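Local coordinates for protein probable hydrolase (Pseudomonas aeruginosa, PDB 7AL6) that is of unknown function but has an alpha/beta hydrolase fold and is probably a hydrolase, perhaps a lipolytic enzyme, at residues I129-E134 / R212-A218; E144-Q149 / L207-L211; W93-L99 / E117-A123; G100-I106 / L124-P130. All blocks are in the same frame, centred on the assembly; numbering follows the deposited sequence.

Contacts 3 and 4 share the parallel strands 96-101 and 119-125 of the central sheet, and their segments alternate along the chain. Their centres are about 15 Å apart; Ala-123 O and Gly-100 N, 2.9 Å apart, probably hydrogen-bond. Contact 4 lies deepest, about 7 Å from the chain's centre, and holds the putative catalytic elbow. It overlaps the opening of contact 1 at Ile-129 and Pro-130; the centres of contacts 4 and 1 are about 14 Å apart. Contacts 3 and 4 close before contact 2 opens. Contact 2 is nested within contact 1, centres about 16 Å apart. Contacts 1, 2 and 3 touch the second subunit; no other chain touches contact 4.

Contact 1: I129-E134 / R212-A218; sequences IPYTGE and RLTQAHA
Residues 129-134 run extended, without regular secondary structure, beside a loop that turns into helix 215-223. Thr-214 is the N-cap of that helix and forms a capping box with His-217. The CA atoms of Thr-132 and Thr-214 are 4.9 Å apart, those of Ile-129 and Ala-218 6.1 Å. Gly-133 N donates to Leu-213 O at 3.0 Å, and Thr-214 CA lies 3.4 Å from Gly-133 O in a CA-H...O contact. In the cap, His-217 N donates to Thr-214 OG1 (3.1 Å) and Thr-214 N to His-217 ND1 (3.2 Å). With Thr-214 p and His-217 m, Thr-214 OG1 and His-217 ND1 also lie 2.8 Å apart, hydrogen-bonded, with either as donor. Ala-218 N closes the first helical turn on Thr-214 O at 3.0 Å. Apolar contacts form at the Ile-129 and Pro-130 end: Pro-130 CG meets Leu-213 CD1 at 3.8 Å, and Ile-129 CG2 meets Ala-218 CB at 4.0 Å. Tyr-131 CB lies over one face of the Arg-212 guanidinium, 4.0 Å from NH2. Water 2 donates to Gly-133 O (2.6 Å) and Arg-212 O (2.8 Å). The contact joins the loop after strand 119-125 to the start of helix 215-223, where Thr-214 packs on His-217 of the second subunit. Glu-134, m at chi1 and chi2, folds back to the helix start, and its OE2 accepts from Gln-215 N at 3.0 Å.

Contact 2: E144-Q149 / L207-L211; sequences EALKAQ and LPSPL
This is an apolar surface contact between helix 138-150 and the proline-rich loop before helix 215-223. No hydrogen bond crosses it. Residues 144-149 are regular helix, with Ala-148 N bonded to Glu-144 O (3.1 Å) and Gln-149 N to Ala-145 O (3.0 Å). The loop 207-211 is extended through Leu-207, Pro-208 and Ser-209, then bends at Pro-210 (phi/psi -74/-24°). Nearest CA pairs are Ala-145 with Pro-210 (5.2 Å) and Ala-148 with Leu-207 (6.3 Å). The two alanines point at the loop, and their small side chains let it come close. Ala-145 CB lies 3.7 Å from Pro-210 CA and 4.3 Å from Pro-208 CG. Ala-148 CB lies 3.6 Å from Pro-208 CD and 3.9 Å from Leu-207 CD2. Leu-207 is m,t, and its CD1 is 3.5 Å from Gln-149 OE1. Glu-144 OE1 lies 3.5 Å from Pro-208 CB, while its OE2 bridges to Lys-141. Pro-210 also packs on Trp-78 of the second subunit. Ser-209 points away from the helix; its OG accepts from Leu-211 N at 3.2 Å, an ST turn. The contact joins two parts of the region between strands 119-125 and 229-234, where alpha/beta hydrolases commonly carry their cap (lid).

Contact 3: W93-L99 / E117-A123; sequences WERFSLL and ERIERLA
Arg-118 makes the strongest polar links, to the loop before strand 96-101. Curled in an m,m,m rotamer, its NE donates to Glu-94 O at 2.7 Å and its NH1 to Trp-93 O at 2.9 Å; NH2 bridges to Glu-89. Glu-94 OE1 adds a long salt bridge to Arg-118 NE, 3.6 Å, out of the guanidinium plane. Water 4 donates to Glu-94 OE1 (2.8 Å) and Glu-117 O (2.9 Å). The backbones form a parallel ladder: Phe-96 N to Arg-118 O (3.1 Å), Glu-120 N to Phe-96 O (2.9 Å), Leu-98 N to Arg-121 O (3.1 Å) and Ala-123 N to Leu-98 O (2.8 Å). Phe-96 pairs with Ile-119, Leu-98 with Leu-122 and Leu-99 with Ala-123. The one-residue shift after the first pair is a beta bulge. The axes of strands 96-99 and 119-123 approach to 4.6 Å, 22° from parallel. Phe-96 (p), Ile-119, Leu-98 and Leu-122 share one sheet face: Phe-96 CE2 meets Ile-119 CD1 at 3.5 Å, and Leu-98 CB meets Leu-122 CD2 at 3.7 Å. On the other face Leu-99 CD1 touches Ala-123 CB at 3.7 Å. Helix 103-114 covers Leu-98 and Leu-122, completing a beta-alpha-beta unit of the alpha/beta hydrolase sheet.

Contact 4: G100-I106 / L124-P130; sequences GHSMGAI and LIDGLIP
A probable nucleophile elbow lies here, where strand 96-101 turns sharply into helix 103-114 beside the end of strand 119-125. Gly-100 pairs in parallel with Leu-124 (CA-CA 5.0 Å) and His-101 with Ile-125 (4.6 Å). Ile-125 N donates to Gly-100 O at 2.8 Å, and Ser-102 N to Ile-125 O at 3.1 Å. Ser-102 has the strained phi/psi of 53/-121° usual for such a nucleophile. Its carbonyl accepts from Ile-106 N at 3.0 Å, and Gly-104 N donates to His-101 O at 2.8 Å. The elbow is tight: a CB on Gly-100 would clash with Gly-104 O, and one on Gly-127 with Ser-102 O. Ser-102 OG is hydrogen-bonded to His-263 NE2, and Asp-126 OD2 to His-263 ND1, consistent with a Ser-His-Asp catalytic triad. Asp-126 OD2 also accepts from Met-238 N, and OD1 from Ala-234 N. His-101 NE2 is hydrogen-bonded to His-263 O. Side chains of the helix pack on residues 124-130. Ala-105 CB sits 3.9 Å from Leu-124 CD2 and 3.5 Å from Gly-127 O. Ile-106, m,t, places CG2 3.9 Å from Pro-130 CD and CD1 3.4 Å from Ile-129 O. Beyond the elbow one water joins the segments: water 6 donates to Ile-106 O at 2.9 Å and to Leu-128 O at 2.8 Å.

Contact 1: I129-E134 / R212-A218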
# COMPACT_ATOMS: atom_id res chain seq x y z
N ILE A 129 4.50 5.69 -32.54
CA ILE A 129 4.04 6.84 -31.76
C ILE A 129 2.66 6.53 -31.21
O ILE A 129 1.94 5.68 -31.75
CB ILE A 129 3.99 8.14 -32.59
CG1 ILE A 129 3.31 7.87 -33.92
CG2 ILE A 129 5.41 8.69 -32.82
CD1 ILE A 129 2.96 9.15 -34.68
N PRO A 130 2.24 7.23 -30.16
CA PRO A 130 0.89 7.03 -29.64
C PRO A 130 -0.13 7.87 -30.41
O PRO A 130 0.25 8.67 -31.27
CB PRO A 130 1.01 7.51 -28.20
CG PRO A 130 2.00 8.69 -28.32
CD PRO A 130 3.00 8.22 -29.36
N TYR A 131 -1.41 7.69 -30.07
CA TYR A 131 -2.44 8.67 -30.44
C TYR A 131 -2.19 9.98 -29.70
O TYR A 131 -1.83 9.99 -28.52
CB TYR A 131 -3.83 8.13 -30.11
CG TYR A 131 -4.30 7.05 -31.06
CD1 TYR A 131 -4.07 7.16 -32.43
CD2 TYR A 131 -4.95 5.93 -30.59
CE1 TYR A 131 -4.48 6.17 -33.31
CE2 TYR A 131 -5.38 4.94 -31.46
CZ TYR A 131 -5.14 5.06 -32.82
OH TYR A 131 -5.54 4.08 -33.71
N THR A 132 -2.37 11.08 -30.42
CA THR A 132 -2.07 12.42 -29.94
C THR A 132 -3.35 13.25 -29.82
O THR A 132 -4.41 12.88 -30.32
CB THR A 132 -1.07 13.09 -30.89
OG1 THR A 132 -1.53 12.97 -32.25
CG2 THR A 132 0.28 12.36 -30.79
N GLY A 133 -3.23 14.35 -29.10
CA GLY A 133 -4.31 15.29 -28.92
C GLY A 133 -3.75 16.69 -28.79
O GLY A 133 -2.77 16.92 -28.07
N GLU A 134 -4.35 17.64 -29.51
CA GLU A 134 -3.88 19.01 -29.53
C GLU A 134 -4.46 19.80 -28.37
O GLU A 134 -5.42 19.39 -27.72
CB GLU A 134 -4.23 19.68 -30.86
CG GLU A 134 -3.63 18.95 -32.05
CD GLU A 134 -2.14 18.72 -31.86
OE1 GLU A 134 -1.43 19.70 -31.51
OE2 GLU A 134 -1.71 17.56 -32.04
N ARG A 212 -2.90 14.08 -23.29
CA ARG A 212 -2.32 13.37 -24.43
C ARG A 212 -1.10 14.14 -24.94
O ARG A 212 -1.03 15.33 -24.73
CB ARG A 212 -3.38 13.19 -25.51
CG ARG A 212 -3.48 11.77 -26.00
CD ARG A 212 -4.84 11.14 -25.90
NE ARG A 212 -5.54 11.34 -27.14
CZ ARG A 212 -6.26 10.43 -27.78
NH1 ARG A 212 -6.85 10.76 -28.90
NH2 ARG A 212 -6.39 9.22 -27.30
N LEU A 213 -0.13 13.45 -25.52
CA LEU A 213 1.00 14.11 -26.19
C LEU A 213 0.43 14.77 -27.45
O LEU A 213 -0.41 14.18 -28.07
CB LEU A 213 2.04 13.08 -26.61
CG LEU A 213 2.78 12.34 -25.51
CD1 LEU A 213 3.68 11.30 -26.11
CD2 LEU A 213 3.58 13.30 -24.67
N THR A 214 0.85 15.98 -27.77
CA THR A 214 0.47 16.56 -29.06
C THR A 214 1.27 15.90 -30.16
O THR A 214 2.28 15.24 -29.92
CB THR A 214 0.72 18.06 -29.08
OG1 THR A 214 2.14 18.30 -29.21
CG2 THR A 214 0.21 18.71 -27.81
N GLN A 215 0.81 16.12 -31.40
CA GLN A 215 1.57 15.65 -32.55
C GLN A 215 3.00 16.13 -32.52
O GLN A 215 3.92 15.38 -32.86
CB GLN A 215 0.89 16.10 -33.86
CG GLN A 215 1.63 15.60 -35.10
CD GLN A 215 0.78 15.64 -36.39
OE1 GLN A 215 0.40 14.60 -36.95
NE2 GLN A 215 0.48 16.84 -36.86
N ALA A 216 3.23 17.38 -32.11
CA ALA A 216 4.60 17.88 -32.03
C ALA A 216 5.40 17.16 -30.93
O ALA A 216 6.59 16.88 -31.11
CB ALA A 216 4.58 19.39 -31.79
N HIS A 217 4.78 16.87 -29.79
CA HIS A 217 5.46 16.05 -28.78
C HIS A 217 5.93 14.73 -29.37
O HIS A 217 7.13 14.39 -29.30
CB HIS A 217 4.53 15.78 -27.58
CG HIS A 217 4.36 16.95 -26.68
ND1 HIS A 217 3.25 17.76 -26.72
CD2 HIS A 217 5.17 17.46 -25.73
CE1 HIS A 217 3.38 18.72 -25.82
NE2 HIS A 217 4.53 18.55 -25.19
N ALA A 218 5.00 13.98 -29.96
CA ALA A 218 5.34 12.67 -30.53
C ALA A 218 6.44 12.74 -31.57
O ALA A 218 7.33 11.88 -31.61
CB ALA A 218 4.09 12.03 -31.14
O HOH W 1 0.24 12.44 -34.28
O HOH W 2 -2.60 17.49 -25.57
O HOH W 3 0.91 19.62 -32.19

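Contact 2: E144-Q149 / L207-L211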
# COMPACT_ATOMS: atom_id res chain seq x y z
N GLU A 144 -13.01 14.75 -19.40
CA GLU A 144 -13.39 13.37 -19.67
C GLU A 144 -12.55 12.40 -18.85
O GLU A 144 -13.06 11.36 -18.39
CB GLU A 144 -13.28 13.16 -21.17
CG GLU A 144 -13.46 11.76 -21.64
CD GLU A 144 -12.65 11.51 -22.90
OE1 GLU A 144 -11.92 10.50 -22.96
OE2 GLU A 144 -12.72 12.37 -23.82
N ALA A 145 -11.27 12.70 -18.63
CA ALA A 145 -10.45 11.81 -17.80
C ALA A 145 -10.89 11.87 -16.34
O ALA A 145 -10.96 10.84 -15.66
CB ALA A 145 -8.98 12.19 -17.92
N LEU A 146 -11.21 13.05 -15.85
CA LEU A 146 -11.65 13.22 -14.45
C LEU A 146 -12.96 12.46 -14.24
O LEU A 146 -13.09 11.80 -13.24
CB LEU A 146 -11.79 14.70 -14.13
CG LEU A 146 -10.50 15.51 -14.15
CD1 LEU A 146 -10.78 16.95 -13.83
CD2 LEU A 146 -9.48 14.94 -13.19
N LYS A 147 -13.89 12.55 -15.18
CA LYS A 147 -15.21 11.89 -15.11
C LYS A 147 -15.02 10.37 -15.12
O LYS A 147 -15.64 9.73 -14.32
CB LYS A 147 -16.11 12.40 -16.23
CG LYS A 147 -16.97 13.60 -15.84
CD LYS A 147 -17.00 14.72 -16.85
CE LYS A 147 -18.17 14.67 -17.81
NZ LYS A 147 -18.39 15.98 -18.49
N ALA A 148 -14.13 9.85 -15.95
CA ALA A 148 -13.85 8.41 -16.05
C ALA A 148 -13.28 7.93 -14.70
O ALA A 148 -13.64 6.87 -14.27
CB ALA A 148 -12.92 8.14 -17.19
N GLN A 149 -12.43 8.73 -14.06
CA GLN A 149 -11.87 8.38 -12.76
C GLN A 149 -12.96 8.29 -11.70
O GLN A 149 -12.91 7.42 -10.82
CB GLN A 149 -10.81 9.41 -12.35
CG GLN A 149 -9.51 9.32 -13.13
CD GLN A 149 -8.47 8.39 -12.51
OE1 GLN A 149 -8.78 7.53 -11.70
NE2 GLN A 149 -7.21 8.56 -12.91
N LEU A 207 -8.71 3.78 -18.39
CA LEU A 207 -8.93 5.20 -18.22
C LEU A 207 -8.31 5.94 -19.40
O LEU A 207 -7.31 5.50 -19.96
CB LEU A 207 -8.31 5.70 -16.94
CG LEU A 207 -8.97 5.23 -15.64
CD1 LEU A 207 -8.01 5.48 -14.47
CD2 LEU A 207 -10.30 5.94 -15.40
N PRO A 208 -8.89 7.06 -19.81
CA PRO A 208 -8.23 7.90 -20.81
C PRO A 208 -7.17 8.77 -20.16
O PRO A 208 -7.27 9.11 -18.99
CB PRO A 208 -9.37 8.74 -21.39
CG PRO A 208 -10.37 8.86 -20.29
CD PRO A 208 -10.22 7.57 -19.43
N SER A 209 -6.15 9.12 -20.93
CA SER A 209 -5.09 9.94 -20.39
C SER A 209 -5.63 11.32 -20.02
O SER A 209 -6.52 11.85 -20.70
CB SER A 209 -3.94 10.09 -21.39
OG SER A 209 -2.95 10.94 -20.83
N PRO A 210 -5.16 11.91 -18.93
CA PRO A 210 -5.57 13.29 -18.65
C PRO A 210 -4.89 14.31 -19.55
O PRO A 210 -5.32 15.47 -19.58
CB PRO A 210 -5.14 13.48 -17.19
CG PRO A 210 -3.98 12.54 -17.03
CD PRO A 210 -4.24 11.38 -17.90
N LEU A 211 -3.73 13.98 -20.10
CA LEU A 211 -2.99 14.90 -20.99
C LEU A 211 -2.35 14.08 -22.09
O LEU A 211 -1.32 13.50 -21.84
CB LEU A 211 -1.93 15.66 -20.20
CG LEU A 211 -1.17 16.70 -21.00
CD1 LEU A 211 -2.09 17.77 -21.53
CD2 LEU A 211 -0.08 17.31 -20.17

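Contact 3: W93-L99 / E117-A123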
# COMPACT_ATOMS: atom_id res chain seq x y z
N TRP A 93 22.35 -2.91 -15.39
CA TRP A 93 22.59 -2.63 -16.80
C TRP A 93 22.75 -1.12 -17.00
O TRP A 93 21.77 -0.37 -16.92
CB TRP A 93 21.45 -3.16 -17.67
CG TRP A 93 21.44 -4.65 -17.82
CD1 TRP A 93 22.32 -5.53 -17.25
CD2 TRP A 93 20.54 -5.44 -18.61
NE1 TRP A 93 22.01 -6.82 -17.63
CE2 TRP A 93 20.92 -6.78 -18.47
CE3 TRP A 93 19.44 -5.13 -19.43
CZ2 TRP A 93 20.25 -7.82 -19.10
CZ3 TRP A 93 18.79 -6.16 -20.07
CH2 TRP A 93 19.22 -7.50 -19.92
N GLU A 94 23.94 -0.66 -17.33
CA GLU A 94 24.16 0.77 -17.60
C GLU A 94 23.61 1.08 -18.99
O GLU A 94 22.81 1.96 -19.10
CB GLU A 94 25.64 1.13 -17.44
CG GLU A 94 25.95 2.56 -17.83
CD GLU A 94 25.06 3.62 -17.21
OE1 GLU A 94 24.83 4.64 -17.85
OE2 GLU A 94 24.63 3.43 -16.08
N ARG A 95 24.03 0.36 -20.00
CA ARG A 95 23.53 0.55 -21.38
C ARG A 95 22.82 -0.73 -21.79
O ARG A 95 23.25 -1.80 -21.39
CB ARG A 95 24.67 0.91 -22.33
CG ARG A 95 25.04 2.38 -22.28
CD ARG A 95 25.99 2.75 -23.38
NE ARG A 95 27.13 1.85 -23.37
CZ ARG A 95 28.28 2.11 -23.97
NH1 ARG A 95 28.44 3.24 -24.62
NH2 ARG A 95 29.27 1.24 -23.91
N PHE A 96 21.75 -0.60 -22.54
CA PHE A 96 20.94 -1.76 -22.96
C PHE A 96 20.11 -1.40 -24.18
O PHE A 96 19.94 -0.25 -24.47
CB PHE A 96 20.04 -2.21 -21.82
CG PHE A 96 19.11 -1.15 -21.30
CD1 PHE A 96 19.54 -0.26 -20.34
CD2 PHE A 96 17.82 -1.04 -21.76
CE1 PHE A 96 18.69 0.72 -19.86
CE2 PHE A 96 16.98 -0.07 -21.28
CZ PHE A 96 17.42 0.82 -20.34
N SER A 97 19.60 -2.41 -24.84
CA SER A 97 18.76 -2.26 -26.02
C SER A 97 17.32 -2.58 -25.66
O SER A 97 17.04 -3.20 -24.63
CB SER A 97 19.28 -3.16 -27.13
OG SER A 97 20.52 -2.59 -27.60
N LEU A 98 16.40 -2.09 -26.50
CA LEU A 98 14.97 -2.37 -26.36
C LEU A 98 14.39 -3.07 -27.58
O LEU A 98 14.75 -2.79 -28.74
CB LEU A 98 14.20 -1.09 -26.07
CG LEU A 98 14.53 -0.46 -24.70
CD1 LEU A 98 13.92 0.91 -24.66
CD2 LEU A 98 14.11 -1.29 -23.54
N LEU A 99 13.51 -4.03 -27.31
CA LEU A 99 12.76 -4.78 -28.30
C LEU A 99 11.31 -4.59 -27.94
O LEU A 99 10.86 -5.09 -26.90
CB LEU A 99 13.17 -6.25 -28.28
CG LEU A 99 12.25 -7.20 -29.05
CD1 LEU A 99 12.12 -6.86 -30.54
CD2 LEU A 99 12.75 -8.67 -28.89
N GLU A 117 21.54 8.39 -23.74
CA GLU A 117 22.80 7.90 -23.13
C GLU A 117 22.67 6.40 -22.76
O GLU A 117 23.66 5.73 -22.80
CB GLU A 117 23.17 8.78 -21.93
CG GLU A 117 22.31 8.51 -20.69
CD GLU A 117 22.06 9.49 -19.57
OE1 GLU A 117 22.06 10.69 -19.81
OE2 GLU A 117 21.78 9.03 -18.47
N ARG A 118 21.50 5.90 -22.38
CA ARG A 118 21.26 4.52 -21.91
C ARG A 118 20.89 3.52 -23.01
O ARG A 118 21.08 2.38 -22.78
CB ARG A 118 20.08 4.50 -20.95
CG ARG A 118 20.14 5.49 -19.80
CD ARG A 118 21.25 5.26 -18.80
NE ARG A 118 21.27 3.95 -18.21
CZ ARG A 118 20.83 3.64 -17.00
NH1 ARG A 118 20.90 2.39 -16.59
NH2 ARG A 118 20.33 4.55 -16.20
N ILE A 119 20.42 3.93 -24.17
CA ILE A 119 19.80 2.98 -25.09
C ILE A 119 20.72 2.73 -26.28
O ILE A 119 21.02 3.65 -27.06
CB ILE A 119 18.43 3.48 -25.57
CG1 ILE A 119 17.51 3.81 -24.42
CG2 ILE A 119 17.80 2.44 -26.48
CD1 ILE A 119 17.35 2.64 -23.39
N GLU A 120 21.17 1.50 -26.44
CA GLU A 120 22.14 1.22 -27.49
C GLU A 120 21.48 1.03 -28.86
O GLU A 120 22.01 1.51 -29.86
CB GLU A 120 22.95 -0.01 -27.12
CG GLU A 120 23.84 0.18 -25.90
CD GLU A 120 24.69 -1.04 -25.59
OE1 GLU A 120 25.92 -0.94 -25.83
OE2 GLU A 120 24.15 -2.07 -25.09
N ARG A 121 20.38 0.29 -28.92
CA ARG A 121 19.63 -0.05 -30.15
C ARG A 121 18.12 -0.18 -29.87
O ARG A 121 17.76 -0.48 -28.76
CB ARG A 121 20.16 -1.37 -30.70
CG ARG A 121 21.67 -1.46 -30.85
CD ARG A 121 22.14 -1.02 -32.22
NE ARG A 121 23.55 -1.19 -32.51
CZ ARG A 121 24.49 -0.30 -32.23
NH1 ARG A 121 25.73 -0.55 -32.59
NH2 ARG A 121 24.21 0.81 -31.61
N LEU A 122 17.28 0.05 -30.87
CA LEU A 122 15.82 -0.15 -30.78
C LEU A 122 15.37 -1.14 -31.86
O LEU A 122 15.65 -0.89 -33.01
CB LEU A 122 15.08 1.16 -31.04
CG LEU A 122 15.00 2.18 -29.92
CD1 LEU A 122 13.83 3.10 -30.17
CD2 LEU A 122 14.91 1.54 -28.56
N ALA A 123 14.68 -2.21 -31.50
CA ALA A 123 14.03 -3.15 -32.43
C ALA A 123 12.53 -2.96 -32.18
O ALA A 123 12.08 -3.24 -31.08
CB ALA A 123 14.51 -4.55 -32.23
O HOH W 4 25.33 5.46 -20.45
O HOH W 5 22.26 -4.06 -26.05

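Contact 4: G100-I106 / L124-P130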
# COMPACT_ATOMS: atom_id res chain seq x y z
N GLY A 100 10.57 -3.84 -28.72
CA GLY A 100 9.24 -3.44 -28.32
C GLY A 100 8.20 -3.77 -29.36
O GLY A 100 8.41 -3.57 -30.55
N HIS A 101 7.03 -4.22 -28.88
CA HIS A 101 5.89 -4.50 -29.73
C HIS A 101 4.75 -3.55 -29.39
O HIS A 101 4.35 -3.42 -28.23
CB HIS A 101 5.41 -5.97 -29.62
CG HIS A 101 4.15 -6.23 -30.39
ND1 HIS A 101 2.95 -6.53 -29.79
CD2 HIS A 101 3.90 -6.17 -31.72
CE1 HIS A 101 2.01 -6.64 -30.71
NE2 HIS A 101 2.57 -6.44 -31.89
N SER A 102 4.25 -2.86 -30.42
CA SER A 102 3.09 -1.98 -30.30
C SER A 102 3.27 -0.96 -29.18
O SER A 102 4.19 -0.13 -29.25
CB SER A 102 1.83 -2.83 -30.12
OG SER A 102 0.69 -2.04 -30.37
N MET A 103 2.37 -0.93 -28.19
CA MET A 103 2.60 -0.02 -27.05
C MET A 103 4.03 -0.10 -26.52
O MET A 103 4.59 0.91 -26.04
CB MET A 103 1.64 -0.33 -25.89
CG MET A 103 1.74 0.70 -24.75
SD MET A 103 0.66 0.33 -23.31
CE MET A 103 1.51 -1.14 -22.69
N GLY A 104 4.60 -1.29 -26.50
CA GLY A 104 5.95 -1.44 -25.98
C GLY A 104 6.97 -0.76 -26.86
O GLY A 104 8.03 -0.35 -26.37
N ALA A 105 6.68 -0.68 -28.17
CA ALA A 105 7.53 0.08 -29.09
C ALA A 105 7.38 1.56 -28.83
O ALA A 105 8.37 2.30 -28.83
CB ALA A 105 7.17 -0.24 -30.55
N ILE A 106 6.17 2.01 -28.51
CA ILE A 106 5.96 3.41 -28.19
C ILE A 106 6.75 3.80 -26.96
O ILE A 106 7.38 4.88 -26.93
CB ILE A 106 4.46 3.68 -28.01
CG1 ILE A 106 3.74 3.48 -29.33
CG2 ILE A 106 4.28 5.07 -27.44
CD1 ILE A 106 2.27 3.52 -29.20
N LEU A 124 11.81 -2.47 -33.16
CA LEU A 124 10.40 -2.12 -33.00
C LEU A 124 9.55 -3.02 -33.89
O LEU A 124 9.86 -3.20 -35.08
CB LEU A 124 10.17 -0.67 -33.32
CG LEU A 124 11.10 0.34 -32.63
CD1 LEU A 124 10.78 1.74 -33.09
CD2 LEU A 124 10.97 0.26 -31.10
N ILE A 125 8.46 -3.54 -33.33
CA ILE A 125 7.49 -4.37 -34.09
C ILE A 125 6.15 -3.62 -34.19
O ILE A 125 5.45 -3.52 -33.19
CB ILE A 125 7.31 -5.76 -33.49
CG1 ILE A 125 8.63 -6.49 -33.30
CG2 ILE A 125 6.36 -6.57 -34.34
CD1 ILE A 125 8.51 -7.76 -32.51
N ASP A 126 5.84 -3.06 -35.36
CA ASP A 126 4.54 -2.47 -35.72
C ASP A 126 4.05 -1.41 -34.73
O ASP A 126 2.90 -1.42 -34.45
CB ASP A 126 3.51 -3.57 -35.87
CG ASP A 126 2.52 -3.28 -36.98
OD1 ASP A 126 2.97 -2.91 -38.03
OD2 ASP A 126 1.35 -3.39 -36.74
N GLY A 127 4.93 -0.57 -34.22
CA GLY A 127 4.58 0.54 -33.33
C GLY A 127 5.61 1.64 -33.41
O GLY A 127 6.73 1.33 -33.63
N LEU A 128 5.21 2.87 -33.19
CA LEU A 128 6.11 4.01 -33.22
C LEU A 128 5.67 5.13 -32.28
O LEU A 128 6.39 5.49 -31.33
CB LEU A 128 6.22 4.53 -34.65
CG LEU A 128 7.26 5.63 -34.81
CD1 LEU A 128 8.63 5.00 -34.50
CD2 LEU A 128 7.28 6.24 -36.17
N ILE A 129 4.50 5.69 -32.54
CA ILE A 129 4.04 6.84 -31.76
C ILE A 129 2.66 6.53 -31.21
O ILE A 129 1.94 5.68 -31.75
CB ILE A 129 3.99 8.14 -32.59
CG1 ILE A 129 3.31 7.87 -33.92
CG2 ILE A 129 5.41 8.69 -32.82
CD1 ILE A 129 2.96 9.15 -34.68
N PRO A 130 2.24 7.23 -30.16
CA PRO A 130 0.89 7.03 -29.64
C PRO A 130 -0.13 7.87 -30.41
O PRO A 130 0.25 8.67 -31.27
CB PRO A 130 1.01 7.51 -28.20
CG PRO A 130 2.00 8.69 -28.32
CD PRO A 130 3.00 8.22 -29.36
O HOH W 6 6.56 6.88 -28.92